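Local coordinates for protein predicted acetyltransferase (Clostridium acetobutylicum, PDB 3MGD) that binds acetyl-CoA and, as a predicted GNAT-family N-acetyltransferase, probably transfers the acetyl group to an acceptor, at residues A[82-87]-A[120-125]; A[66-71]-A[111-116]; A[3-8]-A[53-58]. All blocks are in the same frame, centred on the assembly; numbering follows the deposited sequence. Where two conformers were deposited one is given.

Contact 1 of 3, residues A[82-87]-A[120-125]; sequences GRKGYI and KICLVA. With ACO (acetyl coenzyme *a), chain C.
G85 and Y86 pair in parallel with I121 and C122, joining the two strands of a beta-alpha-beta unit of the GNAT fold, whose crossover helix is 101-115. Three backbone hydrogen bonds tie the strands: G85 N to K120 O, C122 N to G85 O at 2.9 Å, and I87 N to C122 O. Past I87 the pairing gives way to water. One water molecule donates to I87 O and accepts from V124 N, the kind of parting seen where GNAT strands splay at the acetyl-CoA site; the thioester sulfur S1P lies 3.4 Å from V124 O.

Apolar packing differs on the two faces. On the face of I87, I121 and L123, which helix 101-115 covers in part, I87 CG1 and CD1 both rest on I121 CG2, the former at 3.6 Å. I121 CD1 lies 4.1 Å from G85 CA, against a backbone that has no side chain there. On the other face, the Y86 ring has CG anti to its backbone N (chi1 175°) and offers its edge to a sulfur: C122 SG sits in the ring plane, 3.9 Å from Y86 CD1. F73 of the second subunit meets the same ring edge-to-face.

At the pocket end, L123 CB approaches the acetyl methyl CH3 of the cofactor to 3.8 Å, and I87 O lies 3.5 Å from that same carbon.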
loop_
_atom_site.group_PDB
_atom_site.type_symbol
_atom_site.label_atom_id
_atom_site.label_comp_id
_atom_site.label_asym_id
_atom_site.label_seq_id
_atom_site.Cartn_x
_atom_site.Cartn_y
_atom_site.Cartn_z
ATOM N N GLY A 82 -0.182 -2.995 11.835
ATOM C CA GLY A 82 -0.656 -2.496 10.552
ATOM C C GLY A 82 0.418 -2.313 9.476
ATOM O O GLY A 82 0.107 -2.023 8.313
ATOM N N ARG A 83 1.678 -2.481 9.859
ATOM C CA ARG A 83 2.777 -2.255 8.928
ATOM C C ARG A 83 2.923 -3.419 7.961
ATOM O O ARG A 83 2.635 -4.569 8.301
ATOM C CB ARG A 83 4.099 -2.058 9.671
ATOM C CG ARG A 83 4.052 -1.068 10.813
ATOM C CD ARG A 83 5.462 -0.722 11.253
ATOM N NE ARG A 83 5.563 -0.567 12.701
ATOM C CZ ARG A 83 5.879 -1.552 13.535
ATOM N NH1 ARG A 83 6.119 -2.774 13.069
ATOM N NH2 ARG A 83 5.944 -1.315 14.838
ATOM N N LYS A 84 3.382 -3.105 6.751
ATOM C CA LYS A 84 3.689 -4.118 5.756
ATOM C C LYS A 84 4.963 -3.740 5.031
ATOM O O LYS A 84 5.308 -2.564 4.947
ATOM C CB LYS A 84 2.551 -4.244 4.733
ATOM C CG LYS A 84 1.296 -4.972 5.270
ATOM C CD LYS A 84 0.257 -5.169 4.165
ATOM C CE LYS A 84 -0.895 -6.062 4.614
ATOM N NZ LYS A 84 -1.905 -6.214 3.531
ATOM N N GLY A 85 5.653 -4.743 4.501
ATOM C CA GLY A 85 6.793 -4.484 3.641
ATOM C C GLY A 85 6.260 -4.578 2.226
ATOM O O GLY A 85 5.533 -5.508 1.896
ATOM N N TYR A 86 6.606 -3.606 1.395
ATOM C CA TYR A 86 6.135 -3.569 0.016
ATOM C C TYR A 86 7.349 -3.793 -0.878
ATOM O O TYR A 86 8.266 -2.972 -0.911
ATOM C CB TYR A 86 5.504 -2.202 -0.291
ATOM C CG TYR A 86 5.093 -2.030 -1.740
ATOM C CD1 TYR A 86 3.947 -2.639 -2.235
ATOM C CD2 TYR A 86 5.853 -1.256 -2.611
ATOM C CE1 TYR A 86 3.569 -2.485 -3.568
ATOM C CE2 TYR A 86 5.487 -1.096 -3.943
ATOM C CZ TYR A 86 4.346 -1.706 -4.409
ATOM O OH TYR A 86 3.991 -1.546 -5.729
ATOM N N ILE A 87 7.366 -4.912 -1.588
ATOM C CA ILE A 87 8.529 -5.250 -2.400
ATOM C C ILE A 87 8.420 -4.647 -3.794
ATOM O O ILE A 87 7.343 -4.631 -4.397
ATOM C CB ILE A 87 8.752 -6.784 -2.424
ATOM C CG1 ILE A 87 9.253 -7.217 -1.025
ATOM C CG2 ILE A 87 9.676 -7.193 -3.575
ATOM C CD1 ILE A 87 9.673 -8.663 -0.914
ATOM N N LYS A 120 4.107 -9.243 7.313
ATOM C CA LYS A 120 3.261 -9.280 6.126
ATOM C C LYS A 120 3.947 -8.501 5.008
ATOM O O LYS A 120 4.295 -7.337 5.191
ATOM C CB LYS A 120 1.890 -8.657 6.413
ATOM C CG LYS A 120 1.043 -9.400 7.453
ATOM C CD LYS A 120 0.300 -10.571 6.834
ATOM C CE LYS A 120 -0.523 -11.338 7.885
ATOM N NZ LYS A 120 0.359 -12.038 8.872
ATOM N N ILE A 121 4.144 -9.151 3.862
ATOM C CA ILE A 121 4.785 -8.517 2.710
ATOM C C ILE A 121 3.819 -8.525 1.541
ATOM O O ILE A 121 3.015 -9.436 1.399
ATOM C CB ILE A 121 6.049 -9.273 2.290
ATOM C CG1 ILE A 121 6.864 -9.664 3.520
ATOM C CG2 ILE A 121 6.881 -8.427 1.338
ATOM C CD1 ILE A 121 7.262 -8.493 4.366
ATOM N N CYS A 122 3.873 -7.499 0.709
ATOM C CA CYS A 122 3.004 -7.485 -0.451
ATOM C C CYS A 122 3.773 -6.903 -1.607
ATOM O O CYS A 122 4.839 -6.328 -1.413
ATOM C CB CYS A 122 1.734 -6.678 -0.158
ATOM S SG CYS A 122 2.025 -4.959 0.316
ATOM N N LEU A 123 3.250 -7.079 -2.812
ATOM C CA LEU A 123 3.894 -6.546 -4.010
ATOM C C LEU A 123 2.907 -6.577 -5.159
ATOM O O LEU A 123 1.854 -7.217 -5.064
ATOM C CB LEU A 123 5.136 -7.369 -4.369
ATOM C CG LEU A 123 4.983 -8.880 -4.581
ATOM C CD1 LEU A 123 4.273 -9.225 -5.886
ATOM C CD2 LEU A 123 6.338 -9.554 -4.539
ATOM N N VAL A 124 3.250 -5.883 -6.240
ATOM C CA VAL A 124 2.514 -5.987 -7.489
ATOM C C VAL A 124 3.361 -6.764 -8.497
ATOM O O VAL A 124 4.467 -6.356 -8.853
ATOM C CB VAL A 124 2.176 -4.599 -8.068
ATOM C CG1 VAL A 124 1.519 -4.740 -9.435
ATOM C CG2 VAL A 124 1.274 -3.803 -7.093
ATOM N N ALA A 125 2.837 -7.891 -8.955
ATOM C CA ALA A 125 3.622 -8.805 -9.766
ATOM C C ALA A 125 3.611 -8.405 -11.239
ATOM O O ALA A 125 2.556 -8.176 -11.823
ATOM C CB ALA A 125 3.099 -10.223 -9.597
HETATM N N1A ACO C . 16.881 -24.394 -9.588
HETATM C C2A ACO C . 16.008 -24.480 -10.677
HETATM N N3A ACO C . 15.480 -23.304 -11.261
HETATM C C4A ACO C . 15.850 -22.008 -10.717
HETATM C C5A ACO C . 16.745 -21.917 -9.602
HETATM C C6A ACO C . 17.260 -23.073 -9.030
HETATM N N6A ACO C . 18.165 -22.976 -7.902
HETATM N N7A ACO C . 16.936 -20.528 -9.282
HETATM C C8A ACO C . 16.182 -19.783 -10.177
HETATM N N9A ACO C . 15.481 -20.698 -11.063
HETATM C C1B ACO C . 14.690 -20.272 -12.205
HETATM C C2B ACO C . 13.265 -20.217 -11.628
HETATM O O2B ACO C . 12.658 -21.333 -11.063
HETATM C C3B ACO C . 12.537 -19.416 -12.684
HETATM O O3B ACO C . 11.993 -20.093 -13.793
HETATM P P3B ACO C . 10.488 -20.613 -13.845
HETATM O O7A ACO C . 10.414 -21.742 -14.930
HETATM O O8A ACO C . 9.546 -19.454 -14.236
HETATM O O9A ACO C . 10.070 -21.167 -12.499
HETATM C C4B ACO C . 13.611 -18.314 -12.985
HETATM O O4B ACO C . 14.885 -19.054 -12.940
HETATM C C5B ACO C . 13.607 -16.934 -12.357
HETATM O O5B ACO C . 13.992 -16.975 -11.006
HETATM P P1A ACO C . 15.190 -16.088 -10.480
HETATM O O1A ACO C . 16.531 -16.481 -11.121
HETATM O O2A ACO C . 15.206 -16.198 -8.958
HETATM O O3A ACO C . 14.801 -14.615 -10.885
HETATM P P2A ACO C . 15.684 -13.670 -11.816
HETATM O O4A ACO C . 15.786 -14.193 -13.289
HETATM O O5A ACO C . 17.021 -13.389 -11.189
HETATM O O6A ACO C . 14.959 -12.272 -11.813
HETATM C CBP ACO C . 13.100 -10.839 -12.442
HETATM C CCP ACO C . 13.570 -12.213 -11.985
HETATM C CDP ACO C . 11.583 -10.755 -12.386
HETATM C CEP ACO C . 13.736 -9.826 -11.549
HETATM C CAP ACO C . 13.561 -10.633 -13.924
HETATM O OAP ACO C . 12.971 -11.543 -14.789
HETATM C C9P ACO C . 13.489 -9.210 -14.420
HETATM O O9P ACO C . 14.327 -8.358 -14.120
HETATM N N8P ACO C . 12.380 -8.889 -15.294
HETATM C C7P ACO C . 12.180 -7.522 -15.772
HETATM C C6P ACO C . 11.843 -6.590 -14.667
HETATM C C5P ACO C . 10.741 -7.151 -13.794
HETATM O O5P ACO C . 9.742 -7.663 -14.299
HETATM N N4P ACO C . 10.933 -7.107 -12.385
HETATM C C3P ACO C . 9.859 -7.382 -11.463
HETATM C C2P ACO C . 8.860 -6.275 -11.242
HETATM S S1P ACO C . 7.655 -6.620 -9.983
HETATM C C ACO C . 8.247 -6.278 -8.447
HETATM O O ACO C . 9.376 -5.828 -8.319
HETATM C CH3 ACO C . 7.452 -6.655 -7.259
HETATM O O HOH W 1 3.440 -6.936 9.620
HETATM O O HOH W 2 5.350 -4.178 -6.343
#

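Contact 2 of 3, residues A[66-71]-A[111-116]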
loop_
_atom_site.group_PDB
_atom_site.type_symbol
_atom_site.label_atom_id
_atom_site.label_comp_id
_atom_site.label_asym_id
_atom_site.label_seq_id
_atom_site.Cartn_x
_atom_site.Cartn_y
_atom_site.Cartn_z
ATOM N N ALA A 66 16.789 -4.982 -5.849
ATOM C CA ALA A 66 15.561 -5.464 -5.208
ATOM C C ALA A 66 15.314 -4.569 -4.009
ATOM O O ALA A 66 16.230 -4.335 -3.221
ATOM C CB ALA A 66 15.734 -6.896 -4.753
ATOM N N ALA A 67 14.104 -4.044 -3.865
ATOM C CA ALA A 67 13.846 -3.140 -2.728
ATOM C C ALA A 67 12.636 -3.542 -1.907
ATOM O O ALA A 67 11.757 -4.277 -2.370
ATOM C CB ALA A 67 13.700 -1.691 -3.190
ATOM N N ILE A 68 12.595 -3.042 -0.677
ATOM C CA ILE A 68 11.419 -3.213 0.156
ATOM C C ILE A 68 11.140 -1.857 0.771
ATOM O O ILE A 68 12.064 -1.190 1.251
ATOM C CB ILE A 68 11.606 -4.328 1.226
ATOM C CG1 ILE A 68 10.307 -4.575 1.997
ATOM C CG2 ILE A 68 12.800 -4.026 2.161
ATOM C CD1 ILE A 68 10.277 -5.902 2.732
ATOM N N ALA A 69 9.881 -1.434 0.680
ATOM C CA ALA A 69 9.398 -0.194 1.295
ATOM C C ALA A 69 8.506 -0.548 2.471
ATOM O O ALA A 69 7.734 -1.508 2.405
ATOM C CB ALA A 69 8.598 0.624 0.281
ATOM N N PHE A 70 8.599 0.225 3.550
ATOM C CA PHE A 70 7.790 -0.052 4.731
ATOM C C PHE A 70 6.624 0.909 4.777
ATOM O O PHE A 70 6.808 2.122 4.828
ATOM C CB PHE A 70 8.645 0.020 5.990
ATOM C CG PHE A 70 9.884 -0.792 5.885
ATOM C CD1 PHE A 70 9.811 -2.171 5.847
ATOM C CD2 PHE A 70 11.116 -0.182 5.759
ATOM C CE1 PHE A 70 10.965 -2.931 5.714
ATOM C CE2 PHE A 70 12.261 -0.929 5.626
ATOM C CZ PHE A 70 12.184 -2.302 5.604
ATOM N N ILE A 71 5.420 0.347 4.716
ATOM C CA ILE A 71 4.220 1.132 4.546
ATOM C C ILE A 71 3.267 0.851 5.706
ATOM O O ILE A 71 3.231 -0.271 6.218
ATOM C CB ILE A 71 3.533 0.778 3.215
ATOM C CG1 ILE A 71 4.479 1.037 2.038
ATOM C CG2 ILE A 71 2.243 1.566 3.053
ATOM C CD1 ILE A 71 4.843 2.464 1.862
ATOM N N ASN A 111 14.367 -10.632 5.293
ATOM C CA ASN A 111 15.151 -10.335 6.489
ATOM C C ASN A 111 15.022 -8.875 6.944
ATOM O O ASN A 111 14.948 -8.604 8.146
ATOM C CB ASN A 111 16.615 -10.735 6.303
ATOM C CG ASN A 111 17.472 -10.346 7.488
ATOM O OD1 ASN A 111 17.316 -10.887 8.581
ATOM N ND2 ASN A 111 18.377 -9.392 7.279
ATOM N N GLU A 112 14.986 -7.933 5.995
ATOM C CA GLU A 112 14.787 -6.521 6.352
ATOM C C GLU A 112 13.473 -6.356 7.103
ATOM O O GLU A 112 13.371 -5.576 8.055
ATOM C CB GLU A 112 14.786 -5.618 5.114
ATOM C CG GLU A 112 16.097 -5.614 4.334
ATOM C CD GLU A 112 17.268 -5.051 5.115
ATOM O OE1 GLU A 112 17.053 -4.215 6.021
ATOM O OE2 GLU A 112 18.420 -5.451 4.814
ATOM N N ALA A 113 12.458 -7.086 6.655
ATOM C CA ALA A 113 11.136 -7.017 7.270
ATOM C C ALA A 113 11.142 -7.537 8.709
ATOM O O ALA A 113 10.630 -6.892 9.617
ATOM C CB ALA A 113 10.124 -7.799 6.426
ATOM N N LYS A 114 11.734 -8.704 8.906
ATOM C CA LYS A 114 11.779 -9.324 10.227
ATOM C C LYS A 114 12.540 -8.450 11.219
ATOM O O LYS A 114 12.155 -8.337 12.377
ATOM C CB LYS A 114 12.478 -10.677 10.141
ATOM C CG LYS A 114 11.701 -11.744 9.420
ATOM C CD LYS A 114 12.440 -13.068 9.542
ATOM C CE LYS A 114 11.593 -14.227 9.071
ATOM N NZ LYS A 114 12.301 -15.516 9.320
ATOM N N GLU A 115 13.622 -7.832 10.763
ATOM C CA GLU A 115 14.431 -6.998 11.660
ATOM C C GLU A 115 13.656 -5.758 12.132
ATOM O O GLU A 115 14.035 -5.092 13.096
ATOM C CB GLU A 115 15.743 -6.605 10.971
ATOM C CG GLU A 115 16.777 -7.743 10.947
ATOM C CD GLU A 115 17.302 -8.087 12.344
ATOM O OE1 GLU A 115 17.923 -7.205 12.978
ATOM O OE2 GLU A 115 17.085 -9.232 12.816
ATOM N N ARG A 116 12.559 -5.466 11.449
ATOM C CA ARG A 116 11.699 -4.332 11.788
ATOM C C ARG A 116 10.351 -4.795 12.325
ATOM O O ARG A 116 9.389 -4.023 12.366
ATOM C CB ARG A 116 11.471 -3.451 10.561
ATOM C CG ARG A 116 12.175 -2.102 10.607
ATOM C CD ARG A 116 12.505 -1.667 9.201
ATOM N NE ARG A 116 13.410 -2.638 8.603
ATOM C CZ ARG A 116 14.664 -2.384 8.246
ATOM N NH1 ARG A 116 15.168 -1.168 8.389
ATOM N NH2 ARG A 116 15.406 -3.352 7.733
#
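R116 lies over one face of the F70 ring, offset toward the rim; the side chains cross at about a right angle, yet ring and guanidinium planes are only 18° apart. R116 was deposited in two conformers, and the arrangement described is that of one of them. In it, R116 CD stands 3.8 Å from the ring centroid in a CH-pi contact, and R116 NE lies 3.3 Å from F70 CZ. That carbon sits under the guanidinium, toward its rim, while E112 CB approaches the ring edge near its plane. Beside this pair, I68 CG2 packs on E112 CB at 3.9 Å, and I68 CD1 reaches A113 CB.

In this conformer the E112 carbonyl, in the last helical turn, probably holds the guanidinium flat over F70. Both R116 NE and R116 NH2 donate to E112 O, each at 3.0 Å, a side-on grip on a single oxygen that lies in the guanidinium plane. Both nitrogens approach from the same face of the carbonyl, NE from above its plane. A bend at chi3 (-62°) turns NE back toward that oxygen.

In the GNAT fold this is the packing of helix 101-115 against the central sheet: its C-terminal turn lies over strand 61-72, the two segments running 27° from parallel with their axes 9.7 Å apart. Further out, E112 OE2 accepts from W54 NE1 on strand 51-58. I118 touches both F70 and A113, and L109 of the same helix packs on I68.

Contact 3 of 3, residues A[3-8]-A[53-58]; sequences NYRKAD and EWIAEE
R5 reaches across I55 to E57 where the N-terminal strand 3-6 pairs antiparallel with strand 51-58 at the edge of the GNAT sheet. N3 with E57 and R5 with I55 are hydrogen-bonded pairs, and A7 N bonds E53 O at 2.8 Å. From R5 CB, chi1 of 64° sets CG between the backbone N and the carbonyl carbon, where it packs on I55 CG1 at 3.6 Å. The chain then runs extended through CD, near E57 OE1, to NE, which donates to that oxygen at 3.1 Å. At the tip, NH2 bonds E57 OE2 at 3.0 Å, completing a side-on, two-nitrogen salt bridge. Both carboxylate oxygens lie in the guanidinium plane but are met from above their own plane, the groups being turned 61° apart. I55 CD1 lies over one guanidinium face, toward its rim, and NH1 pairs with D11. N3 ND2 adds a longer bond to E57 OE1, on its anti lone pair.

On the other face the rings of W54 and Y4 do the packing: K6 CG lies over the W54 six-membered ring, and A56 CB touches Y4 CE2. Helix 101-115 packs against Y4, K6 and W54, helix 12-25 places L15 against A7 and E53, and 51-58 continues inward to strand 61-72.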
loop_
_atom_site.group_PDB
_atom_site.type_symbol
_atom_site.label_atom_id
_atom_site.label_comp_id
_atom_site.label_asym_id
_atom_site.label_seq_id
_atom_site.Cartn_x
_atom_site.Cartn_y
_atom_site.Cartn_z
ATOM N N ASN A 3 29.022 -9.250 -5.609
ATOM C CA ASN A 3 28.934 -8.671 -4.270
ATOM C C ASN A 3 27.602 -7.967 -3.991
ATOM O O ASN A 3 27.062 -7.262 -4.837
ATOM C CB ASN A 3 30.139 -7.784 -3.937
ATOM C CG ASN A 3 30.116 -6.461 -4.660
ATOM O OD1 ASN A 3 30.476 -6.376 -5.833
ATOM N ND2 ASN A 3 29.721 -5.406 -3.953
ATOM N N TYR A 4 27.074 -8.184 -2.797
ATOM C CA TYR A 4 25.781 -7.611 -2.420
ATOM C C TYR A 4 25.954 -6.518 -1.373
ATOM O O TYR A 4 26.690 -6.698 -0.394
ATOM C CB TYR A 4 24.871 -8.699 -1.862
ATOM C CG TYR A 4 24.434 -9.716 -2.893
ATOM C CD1 TYR A 4 25.265 -10.770 -3.267
ATOM C CD2 TYR A 4 23.187 -9.615 -3.498
ATOM C CE1 TYR A 4 24.856 -11.702 -4.219
ATOM C CE2 TYR A 4 22.766 -10.541 -4.436
ATOM C CZ TYR A 4 23.599 -11.576 -4.798
ATOM O OH TYR A 4 23.153 -12.484 -5.737
ATOM N N ARG A 5 25.274 -5.394 -1.575
ATOM C CA ARG A 5 25.287 -4.301 -0.596
ATOM C C ARG A 5 23.977 -3.524 -0.647
ATOM O O ARG A 5 23.241 -3.599 -1.637
ATOM C CB ARG A 5 26.459 -3.352 -0.848
ATOM C CG ARG A 5 26.398 -2.615 -2.170
ATOM C CD ARG A 5 27.609 -1.710 -2.368
ATOM N NE ARG A 5 27.541 -1.000 -3.637
ATOM C CZ ARG A 5 27.023 0.214 -3.785
ATOM N NH1 ARG A 5 26.530 0.855 -2.738
ATOM N NH2 ARG A 5 26.988 0.782 -4.977
ATOM N N LYS A 6 23.691 -2.777 0.420
ATOM C CA LYS A 6 22.523 -1.901 0.449
ATOM C C LYS A 6 22.895 -0.557 -0.160
ATOM O O LYS A 6 23.986 -0.038 0.083
ATOM C CB LYS A 6 22.001 -1.744 1.889
ATOM C CG LYS A 6 21.239 -2.960 2.400
ATOM C CD LYS A 6 21.081 -2.983 3.918
ATOM C CE LYS A 6 22.445 -3.136 4.598
ATOM N NZ LYS A 6 22.320 -3.473 6.042
ATOM N N ALA A 7 22.011 -0.022 -0.994
ATOM C CA ALA A 7 22.256 1.252 -1.667
ATOM C C ALA A 7 22.343 2.426 -0.686
ATOM O O ALA A 7 21.609 2.460 0.301
ATOM C CB ALA A 7 21.161 1.513 -2.698
ATOM N N ASP A 8 23.231 3.381 -0.985
ATOM C CA ASP A 8 23.406 4.611 -0.208
ATOM C C ASP A 8 22.921 5.799 -1.028
ATOM O O ASP A 8 22.624 5.659 -2.212
ATOM C CB ASP A 8 24.895 4.877 0.085
ATOM C CG ASP A 8 25.597 3.703 0.729
ATOM O OD1 ASP A 8 25.097 3.193 1.753
ATOM O OD2 ASP A 8 26.665 3.305 0.215
ATOM N N GLU A 53 17.095 -0.768 -0.511
ATOM C CA GLU A 53 17.281 -1.331 -1.845
ATOM C C GLU A 53 18.618 -2.037 -1.903
ATOM O O GLU A 53 19.668 -1.415 -1.763
ATOM C CB GLU A 53 17.152 -0.260 -2.938
ATOM C CG GLU A 53 17.468 -0.774 -4.366
ATOM C CD GLU A 53 16.619 -0.118 -5.457
ATOM O OE1 GLU A 53 16.979 -0.263 -6.649
ATOM O OE2 GLU A 53 15.604 0.545 -5.136
ATOM N N TRP A 54 18.563 -3.355 -2.066
ATOM C CA TRP A 54 19.762 -4.161 -2.158
ATOM C C TRP A 54 20.235 -4.175 -3.608
ATOM O O TRP A 54 19.425 -4.146 -4.545
ATOM C CB TRP A 54 19.488 -5.590 -1.686
ATOM C CG TRP A 54 19.599 -5.772 -0.202
ATOM C CD1 TRP A 54 18.599 -5.652 0.728
ATOM C CD2 TRP A 54 20.786 -6.115 0.520
ATOM N NE1 TRP A 54 19.101 -5.905 1.992
ATOM C CE2 TRP A 54 20.441 -6.196 1.883
ATOM C CE3 TRP A 54 22.109 -6.375 0.139
ATOM C CZ2 TRP A 54 21.377 -6.503 2.870
ATOM C CZ3 TRP A 54 23.035 -6.682 1.117
ATOM C CH2 TRP A 54 22.668 -6.743 2.467
ATOM N N ILE A 55 21.549 -4.199 -3.792
ATOM C CA ILE A 55 22.103 -4.314 -5.137
ATOM C C ILE A 55 23.126 -5.443 -5.218
ATOM O O ILE A 55 23.826 -5.736 -4.255
ATOM C CB ILE A 55 22.745 -2.984 -5.628
ATOM C CG1 ILE A 55 24.076 -2.729 -4.939
ATOM C CG2 ILE A 55 21.817 -1.799 -5.412
ATOM C CD1 ILE A 55 24.720 -1.438 -5.380
ATOM N N ALA A 56 23.181 -6.091 -6.371
ATOM C CA ALA A 56 24.182 -7.114 -6.639
ATOM C C ALA A 56 25.087 -6.509 -7.686
ATOM O O ALA A 56 24.601 -6.014 -8.710
ATOM C CB ALA A 56 23.531 -8.370 -7.171
ATOM N N GLU A 57 26.387 -6.505 -7.415
ATOM C CA GLU A 57 27.359 -5.862 -8.293
ATOM C C GLU A 57 28.435 -6.849 -8.715
ATOM O O GLU A 57 28.804 -7.751 -7.958
ATOM C CB GLU A 57 28.069 -4.721 -7.571
ATOM C CG GLU A 57 27.268 -3.480 -7.329
ATOM C CD GLU A 57 28.095 -2.430 -6.621
ATOM O OE1 GLU A 57 28.896 -2.809 -5.738
ATOM O OE2 GLU A 57 27.953 -1.231 -6.955
ATOM N N GLU A 58 28.941 -6.658 -9.926
ATOM C CA GLU A 58 30.134 -7.364 -10.365
ATOM C C GLU A 58 30.973 -6.391 -11.182
ATOM O O GLU A 58 30.440 -5.646 -12.001
ATOM C CB GLU A 58 29.749 -8.597 -11.180
ATOM C CG GLU A 58 30.929 -9.482 -11.542
ATOM C CD GLU A 58 30.506 -10.882 -11.932
ATOM O OE1 GLU A 58 29.464 -11.027 -12.611
ATOM O OE2 GLU A 58 31.216 -11.837 -11.559
HETATM O O HOH W 3 19.174 0.770 0.929
#

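Overall arrangement
All three contacts build on one mixed sheet, ordered 3-6, 51-58, 61-72, 83-92, 120-124. Contact 3 comes first along the chain and closes before the other two open; contacts 1 and 2 interleave, their segments running 66-71, 82-87, 111-116, 120-125. Contacts 1 and 3 lie on opposite sides of the chain's centre, 21 Å apart between centres, with contact 2 about 9 Å from the former and 15 Å from the latter. Backbone pairing links 61-72 to both neighbouring strands. Contact 1 also adjoins the acetyl-CoA pocket. Contacts 1 and 2 both reach the second subunit; at contact 1 its strand pairs with 120-124 and carries the sheet across the dimer.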